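CG1507-PB, isoform B (Drosophila melanogaster, PDB 5FGO) probably binds purine-rich single-stranded DNA and RNA as Pur-alpha, of which this chain is the third PUR repeat, a piece that pairs with a second copy. Local coordinates at residues K25-D30 with M40-V45. Numbering follows the deposited sequence.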
loop_
_atom_site.group_PDB
_atom_site.type_symbol
_atom_site.label_atom_id
_atom_site.label_comp_id
_atom_site.label_asym_id
_atom_site.label_seq_id
_atom_site.Cartn_x
_atom_site.Cartn_y
_atom_site.Cartn_z
ATOM N N LYS B 25 -7.444 11.765 7.099
ATOM C CA LYS B 25 -6.261 11.693 6.234
ATOM C C LYS B 25 -6.583 11.351 4.795
ATOM O O LYS B 25 -7.633 10.808 4.495
ATOM C CB LYS B 25 -5.212 10.729 6.778
ATOM C CG LYS B 25 -5.674 9.367 7.211
ATOM C CD LYS B 25 -4.463 8.635 7.798
ATOM C CE LYS B 25 -4.838 7.363 8.492
ATOM N NZ LYS B 25 -3.776 6.966 9.404
ATOM N N ASN B 26 -5.664 11.685 3.907
ATOM C CA ASN B 26 -5.802 11.350 2.507
ATOM C C ASN B 26 -4.705 10.429 1.997
ATOM O O ASN B 26 -3.523 10.623 2.306
ATOM C CB ASN B 26 -5.776 12.627 1.672
ATOM C CG ASN B 26 -6.959 13.507 1.926
ATOM O OD1 ASN B 26 -7.969 13.419 1.253
ATOM N ND2 ASN B 26 -6.836 14.374 2.904
ATOM N N PHE B 27 -5.086 9.475 1.153
ATOM C CA PHE B 27 -4.121 8.613 0.474
ATOM C C PHE B 27 -3.985 8.901 -1.023
ATOM O O PHE B 27 -4.971 9.070 -1.739
ATOM C CB PHE B 27 -4.504 7.160 0.686
ATOM C CG PHE B 27 -4.180 6.624 2.061
ATOM C CD1 PHE B 27 -2.904 6.146 2.348
ATOM C CD2 PHE B 27 -5.136 6.566 3.056
ATOM C CE1 PHE B 27 -2.601 5.618 3.579
ATOM C CE2 PHE B 27 -4.820 6.037 4.315
ATOM C CZ PHE B 27 -3.559 5.562 4.566
ATOM N N TYR B 28 -2.751 8.984 -1.496
ATOM C CA TYR B 28 -2.519 9.175 -2.919
ATOM C C TYR B 28 -1.745 8.049 -3.533
ATOM O O TYR B 28 -0.860 7.505 -2.903
ATOM C CB TYR B 28 -1.805 10.494 -3.162
ATOM C CG TYR B 28 -2.652 11.666 -2.737
ATOM C CD1 TYR B 28 -3.635 12.166 -3.582
ATOM C CD2 TYR B 28 -2.510 12.241 -1.485
ATOM C CE1 TYR B 28 -4.432 13.206 -3.201
ATOM C CE2 TYR B 28 -3.293 13.288 -1.097
ATOM C CZ TYR B 28 -4.253 13.771 -1.956
ATOM O OH TYR B 28 -5.054 14.819 -1.585
ATOM N N PHE B 29 -2.089 7.712 -4.771
ATOM C CA PHE B 29 -1.423 6.665 -5.536
ATOM C C PHE B 29 -0.900 7.254 -6.819
ATOM O O PHE B 29 -1.682 7.768 -7.616
ATOM C CB PHE B 29 -2.395 5.540 -5.873
ATOM C CG PHE B 29 -3.125 4.964 -4.679
ATOM C CD1 PHE B 29 -4.111 5.706 -4.020
ATOM C CD2 PHE B 29 -2.877 3.660 -4.263
ATOM C CE1 PHE B 29 -4.785 5.183 -2.947
ATOM C CE2 PHE B 29 -3.559 3.112 -3.200
ATOM C CZ PHE B 29 -4.510 3.874 -2.532
ATOM N N ASP B 30 0.408 7.287 -6.994
ATOM C CA ASP B 30 0.952 7.703 -8.275
ATOM C C ASP B 30 2.007 6.749 -8.829
ATOM O O ASP B 30 2.684 6.056 -8.090
ATOM C CB ASP B 30 1.467 9.139 -8.213
ATOM C CG ASP B 30 2.284 9.407 -7.014
ATOM O OD1 ASP B 30 1.665 9.625 -5.947
ATOM O OD2 ASP B 30 3.529 9.425 -7.131
HETATM N N MSE B 40 4.962 2.084 -7.697
HETATM C CA MSE B 40 3.788 2.739 -7.144
HETATM C C MSE B 40 4.132 3.407 -5.804
HETATM O O MSE B 40 4.571 2.749 -4.865
HETATM C CB MSE B 40 2.644 1.739 -6.942
HETATM C CG MSE B 40 1.333 2.399 -6.552
HETATM SE SE MSE B 40 0.005 1.195 -5.835
HETATM C CE MSE B 40 -0.059 0.036 -7.370
ATOM N N ARG B 41 3.937 4.718 -5.725
ATOM C CA ARG B 41 4.102 5.429 -4.479
ATOM C C ARG B 41 2.747 5.582 -3.819
ATOM O O ARG B 41 1.816 6.088 -4.430
ATOM C CB ARG B 41 4.739 6.794 -4.710
ATOM C CG ARG B 41 5.020 7.577 -3.430
ATOM C CD ARG B 41 5.657 8.917 -3.749
ATOM N NE ARG B 41 4.674 9.798 -4.392
ATOM C CZ ARG B 41 4.931 11.011 -4.891
ATOM N NH1 ARG B 41 6.152 11.534 -4.805
ATOM N NH2 ARG B 41 3.953 11.710 -5.471
ATOM N N ILE B 42 2.620 5.127 -2.583
ATOM C CA ILE B 42 1.385 5.344 -1.859
ATOM C C ILE B 42 1.676 6.342 -0.738
ATOM O O ILE B 42 2.426 6.060 0.187
ATOM C CB ILE B 42 0.810 4.040 -1.309
ATOM C CG1 ILE B 42 0.815 2.976 -2.394
ATOM C CG2 ILE B 42 -0.591 4.258 -0.732
ATOM C CD1 ILE B 42 0.290 1.649 -1.940
ATOM N N SER B 43 1.083 7.524 -0.820
ATOM C CA SER B 43 1.356 8.541 0.179
ATOM C C SER B 43 0.264 8.669 1.212
ATOM O O SER B 43 -0.912 8.574 0.895
ATOM C CB SER B 43 1.575 9.877 -0.504
ATOM O OG SER B 43 2.539 9.736 -1.530
ATOM N N GLU B 44 0.669 8.904 2.451
ATOM C CA GLU B 44 -0.275 9.211 3.490
ATOM C C GLU B 44 -0.016 10.678 3.824
ATOM O O GLU B 44 1.097 11.080 4.200
ATOM C CB GLU B 44 -0.066 8.319 4.703
ATOM C CG GLU B 44 -1.147 8.401 5.766
ATOM C CD GLU B 44 -0.845 7.520 6.964
ATOM O OE1 GLU B 44 0.064 6.686 6.905
ATOM O OE2 GLU B 44 -1.533 7.644 7.982
ATOM N N VAL B 45 -1.051 11.477 3.635
ATOM C CA VAL B 45 -0.984 12.914 3.807
ATOM C C VAL B 45 -2.062 13.389 4.744
ATOM O O VAL B 45 -3.241 13.095 4.526
ATOM C CB VAL B 45 -1.139 13.652 2.478
ATOM C CG1 VAL B 45 -1.111 15.155 2.720
ATOM C CG2 VAL B 45 -0.059 13.226 1.516
#
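Asp30 and Arg41 form a salt bridge across two antiparallel strands, Asp30 OD2 lying 2.9 Å from Arg41 NH2. Their planes are 77° apart, and Asp30 OD2 sits over one face of the guanidinium, while Arg41 NH2 donates to Asp30 OD1 at 3.1 Å, from above the carboxylate plane. Arg41 brings the group there by bending at chi3 (70°), and an alanine in place of Asp30 would probably leave this guanidinium without its mate and freer to turn. At the far end Lys25 NZ forms a salt bridge with Glu44 OE2 at 2.7 Å, on the anti side but tilted 31° out of the carboxylate plane; Glu44 OE1 accepts a bond from the Thr54 backbone N of the second subunit. Backbone bonds pair Asn26 with Val45, Tyr28 with Ser43 and Asp30 with Arg41, twice each. These are the central strands of the antiparallel four-stranded sheet of a PUR repeat, joined as a hairpin. Among the apolar contacts, Ile42 CG2 lies 4.0 Å above one face of the Phe29 ring, toward its rim, and the selenium of Met40 comes to the ring edge, a Met-aromatic contact. Phe27 runs alongside Glu44. Tyr28 offers its ring edge to Val45 CG2.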